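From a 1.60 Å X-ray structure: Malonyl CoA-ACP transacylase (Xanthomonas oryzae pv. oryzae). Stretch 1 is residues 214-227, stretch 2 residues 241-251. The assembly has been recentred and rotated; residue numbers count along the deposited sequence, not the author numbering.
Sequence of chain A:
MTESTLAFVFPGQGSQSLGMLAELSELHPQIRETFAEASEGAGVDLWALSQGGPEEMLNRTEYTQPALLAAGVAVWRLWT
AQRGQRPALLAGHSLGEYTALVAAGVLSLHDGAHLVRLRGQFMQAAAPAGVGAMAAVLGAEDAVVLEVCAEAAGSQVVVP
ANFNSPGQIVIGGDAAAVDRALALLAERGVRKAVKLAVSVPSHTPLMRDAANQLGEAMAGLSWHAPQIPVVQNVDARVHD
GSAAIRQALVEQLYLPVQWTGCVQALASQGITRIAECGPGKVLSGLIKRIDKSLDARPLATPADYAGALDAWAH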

# COMPACT_ATOMS: atom_id res chain seq x y z
N LEU A 214 8.12 -0.03 -15.33
CA LEU A 214 6.85 -0.55 -14.83
C LEU A 214 5.78 -0.48 -15.91
O LEU A 214 5.07 -1.46 -16.13
N GLY A 215 5.65 0.68 -16.56
CA GLY A 215 4.68 0.84 -17.64
C GLY A 215 4.84 -0.20 -18.73
O GLY A 215 3.85 -0.74 -19.22
N GLU A 216 6.08 -0.46 -19.12
CA GLU A 216 6.32 -1.49 -20.15
C GLU A 216 5.93 -2.90 -19.67
O GLU A 216 5.39 -3.69 -20.44
N ALA A 217 6.22 -3.21 -18.41
CA ALA A 217 5.86 -4.50 -17.83
C ALA A 217 4.35 -4.67 -17.81
O ALA A 217 3.84 -5.73 -18.15
N MET A 218 3.63 -3.61 -17.48
CA MET A 218 2.18 -3.68 -17.40
C MET A 218 1.55 -3.93 -18.76
O MET A 218 0.51 -4.60 -18.86
N ALA A 219 2.14 -3.36 -19.80
CA ALA A 219 1.48 -3.37 -21.10
C ALA A 219 1.49 -4.74 -21.78
O ALA A 219 0.76 -4.96 -22.75
N GLY A 220 2.30 -5.66 -21.25
CA GLY A 220 2.35 -7.05 -21.74
C GLY A 220 1.31 -7.96 -21.10
O GLY A 220 1.13 -9.12 -21.51
N LEU A 221 0.61 -7.44 -20.10
CA LEU A 221 -0.42 -8.21 -19.39
C LEU A 221 -1.84 -7.95 -19.88
O LEU A 221 -2.12 -6.95 -20.53
N SER A 222 -2.72 -8.88 -19.55
CA SER A 222 -4.15 -8.77 -19.78
C SER A 222 -4.79 -7.96 -18.65
O SER A 222 -4.62 -8.29 -17.47
N TRP A 223 -5.49 -6.89 -19.02
CA TRP A 223 -6.20 -6.01 -18.09
C TRP A 223 -7.68 -6.17 -18.33
O TRP A 223 -8.15 -6.11 -19.48
N HIS A 224 -8.42 -6.40 -17.25
CA HIS A 224 -9.86 -6.59 -17.31
C HIS A 224 -10.61 -5.42 -16.69
O HIS A 224 -10.05 -4.67 -15.86
N ALA A 225 -11.88 -5.26 -17.06
CA ALA A 225 -12.73 -4.22 -16.49
C ALA A 225 -12.91 -4.46 -14.98
O ALA A 225 -13.12 -5.60 -14.56
N PRO A 226 -12.78 -3.40 -14.16
CA PRO A 226 -12.93 -3.65 -12.72
C PRO A 226 -14.38 -3.96 -12.34
O PRO A 226 -15.31 -3.31 -12.83
N GLN A 227 -14.54 -4.93 -11.45
CA GLN A 227 -15.85 -5.30 -10.91
C GLN A 227 -16.28 -4.40 -9.76
O GLN A 227 -17.48 -4.32 -9.42
N GLY A 241 -10.98 2.80 -17.64
CA GLY A 241 -10.36 2.05 -18.73
C GLY A 241 -8.91 1.69 -18.47
O GLY A 241 -8.25 2.30 -17.61
N SER A 242 -8.42 0.71 -19.22
CA SER A 242 -7.09 0.14 -19.03
C SER A 242 -5.95 1.17 -19.11
O SER A 242 -5.09 1.23 -18.23
N ALA A 243 -5.96 1.98 -20.17
CA ALA A 243 -4.92 2.98 -20.36
C ALA A 243 -4.81 3.94 -19.18
O ALA A 243 -3.71 4.23 -18.71
N ALA A 244 -5.96 4.40 -18.68
CA ALA A 244 -5.99 5.38 -17.61
C ALA A 244 -5.57 4.77 -16.27
O ALA A 244 -4.85 5.40 -15.50
N ILE A 245 -6.03 3.56 -16.00
CA ILE A 245 -5.63 2.86 -14.77
C ILE A 245 -4.12 2.65 -14.77
O ILE A 245 -3.45 2.97 -13.79
N ARG A 246 -3.59 2.13 -15.88
CA ARG A 246 -2.14 1.94 -15.99
C ARG A 246 -1.35 3.24 -15.89
O ARG A 246 -0.33 3.27 -15.21
N GLN A 247 -1.83 4.30 -16.53
CA GLN A 247 -1.13 5.58 -16.43
C GLN A 247 -1.09 6.08 -14.98
O GLN A 247 -0.07 6.61 -14.53
N ALA A 248 -2.19 5.88 -14.26
CA ALA A 248 -2.24 6.28 -12.86
C ALA A 248 -1.30 5.45 -12.00
O ALA A 248 -0.80 5.95 -10.99
N LEU A 249 -1.05 4.19 -12.39
CA LEU A 249 -0.06 3.35 -11.71
C LEU A 249 1.38 3.76 -12.03
O LEU A 249 2.26 3.70 -11.16
N VAL A 250 1.62 4.18 -13.27
CA VAL A 250 2.94 4.70 -13.63
C VAL A 250 3.23 5.97 -12.81
O VAL A 250 4.27 6.08 -12.14
N GLU A 251 2.30 6.93 -12.86
CA GLU A 251 2.42 8.16 -12.10
C GLU A 251 2.51 7.92 -10.60
O GLU A 251 3.25 8.62 -9.91

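Two segments running roughly antiparallel, their helix axes at 151° and 9.7 Å at closest approach, bury 485 Å² between them with no direct hydrogen bond across; the contact is built on shape, and the polar bonds lie within each stretch or pass through one water.

The apolar packing comes first. L214 (t, p) and M218 (m, t, m) point toward the second helix, where I245, R246 and L249 point back. M218 touches three residues of the second helix: its SD lies 3.7 Å from L249 CD1, and its CE reaches 3.6 Å from V250 CG2 and 3.5 Å from the R246 carbonyl O. L249 (m, t) touches W223 as well, and I245 (m, t) packs against the same ring, with L249 CD1 3.6 Å from W223 CH2 and I245 CG2 4.1 Å from W223 CZ3. P226, exposed, makes a looser contact, its CD 4.4 Å from I245 CD1. V250 (t) points sideways, yet its CG2 sits 3.7 Å from G215 CA. A CB on G215 would come within 3.2 Å of that methyl, so the bare glycine backbone allows the close approach.

W223 has the largest area covered by the other stretch, 87 Å². W223, chi1 m and chi2 73°, lies in the loop after the first helix and receives the aliphatic part of R246 (m, t, m) over one face: R246 CG stands 3.6 Å from the centroid of the six-membered ring of W223, a CH-pi contact only 8° off the normal. The guanidinium lies farther out, R246 CZ being 5.4 Å from the centroid of the W223 five-membered ring, so any cation-pi attraction is weak.

Both side chains also bond within their own stretches. W223 NE1 donates to M218 O at 2.8 Å, while R246 NE donates to S242 OG at 2.9 Å. One water then bridges the stretches, donating to G215 O (2.8 Å) and accepting from R246 NH1 (2.9 Å).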

# COMPACT_ATOMS: atom_id res chain seq x y z
CB LEU A 214 6.40 0.24 -13.59
CG LEU A 214 5.05 -0.16 -12.96
CD1 LEU A 214 5.15 -1.54 -12.37
CD2 LEU A 214 4.66 0.85 -11.89
CB GLU A 216 7.77 -1.45 -20.62
CG GLU A 216 8.14 -0.11 -21.28
CD GLU A 216 9.60 -0.03 -21.72
OE1 GLU A 216 10.03 1.06 -22.14
OE2 GLU A 216 10.31 -1.06 -21.65
CB ALA A 217 6.43 -4.65 -16.41
CB MET A 218 1.59 -2.41 -16.80
CG MET A 218 1.90 -2.30 -15.29
SD MET A 218 1.00 -0.96 -14.50
CE MET A 218 1.64 0.40 -15.38
CB ALA A 219 2.05 -2.28 -22.01
CB LEU A 221 -0.35 -7.90 -17.88
CG LEU A 221 1.02 -8.05 -17.20
CD1 LEU A 221 0.95 -7.52 -15.76
CD2 LEU A 221 1.58 -9.48 -17.21
CB SER A 222 -4.75 -10.18 -19.84
OG SER A 222 -6.15 -10.12 -20.04
CB TRP A 223 -5.74 -4.55 -18.28
CG TRP A 223 -4.32 -4.39 -17.83
CD1 TRP A 223 -3.20 -4.83 -18.48
CD2 TRP A 223 -3.85 -3.81 -16.60
NE1 TRP A 223 -2.08 -4.56 -17.75
CE2 TRP A 223 -2.45 -3.94 -16.58
CE3 TRP A 223 -4.49 -3.19 -15.51
CZ2 TRP A 223 -1.66 -3.47 -15.52
CZ3 TRP A 223 -3.70 -2.72 -14.45
CH2 TRP A 223 -2.30 -2.87 -14.46
CB HIS A 224 -10.22 -7.89 -16.59
CG HIS A 224 -9.44 -9.07 -17.08
ND1 HIS A 224 -9.72 -9.70 -18.27
CD2 HIS A 224 -8.36 -9.70 -16.56
CE1 HIS A 224 -8.86 -10.69 -18.46
NE2 HIS A 224 -8.02 -10.70 -17.44
CB ALA A 225 -14.08 -4.20 -17.19
CB PRO A 226 -12.47 -2.34 -12.07
CG PRO A 226 -12.64 -1.30 -13.14
CD PRO A 226 -12.36 -2.02 -14.44
CB GLN A 227 -15.81 -6.75 -10.46
CG GLN A 227 -15.65 -7.71 -11.64
CD GLN A 227 -14.95 -9.00 -11.25
OE1 GLN A 227 -14.84 -9.34 -10.06
NE2 GLN A 227 -14.45 -9.72 -12.25
CB SER A 242 -6.86 -0.95 -20.10
OG SER A 242 -5.53 -1.42 -20.09
CB ALA A 243 -5.14 3.76 -21.67
CB ALA A 244 -7.37 6.02 -17.51
CB ILE A 245 -6.38 1.52 -14.60
CG1 ILE A 245 -7.86 1.83 -14.32
CG2 ILE A 245 -5.76 0.68 -13.48
CD1 ILE A 245 -8.85 0.66 -14.42
CB ARG A 246 -1.77 1.17 -17.25
CG ARG A 246 -2.26 -0.28 -17.21
CD ARG A 246 -1.86 -1.01 -18.47
NE ARG A 246 -2.74 -0.63 -19.58
CZ ARG A 246 -2.31 -0.13 -20.75
NH1 ARG A 246 -1.02 0.06 -20.98
NH2 ARG A 246 -3.20 0.16 -21.68
CB GLN A 247 -1.76 6.65 -17.35
CG GLN A 247 -1.06 8.03 -17.33
CD GLN A 247 0.42 8.00 -17.69
OE1 GLN A 247 0.90 7.08 -18.35
NE2 GLN A 247 1.16 9.01 -17.23
CB ALA A 248 -3.67 6.20 -12.31
CB LEU A 249 -0.24 1.87 -12.05
CG LEU A 249 -1.52 1.25 -11.51
CD1 LEU A 249 -1.76 -0.09 -12.20
CD2 LEU A 249 -1.47 1.04 -9.97
CB VAL A 250 3.04 4.98 -15.15
CG1 VAL A 250 4.33 5.80 -15.46
CG2 VAL A 250 3.05 3.67 -15.92
CB GLU A 251 1.26 9.09 -12.40
CG GLU A 251 1.25 9.58 -13.83
CD GLU A 251 -0.04 10.33 -14.15
OE1 GLU A 251 -0.93 10.45 -13.28
OE2 GLU A 251 -0.16 10.79 -15.30
O HOH W 1 1.26 0.36 -19.25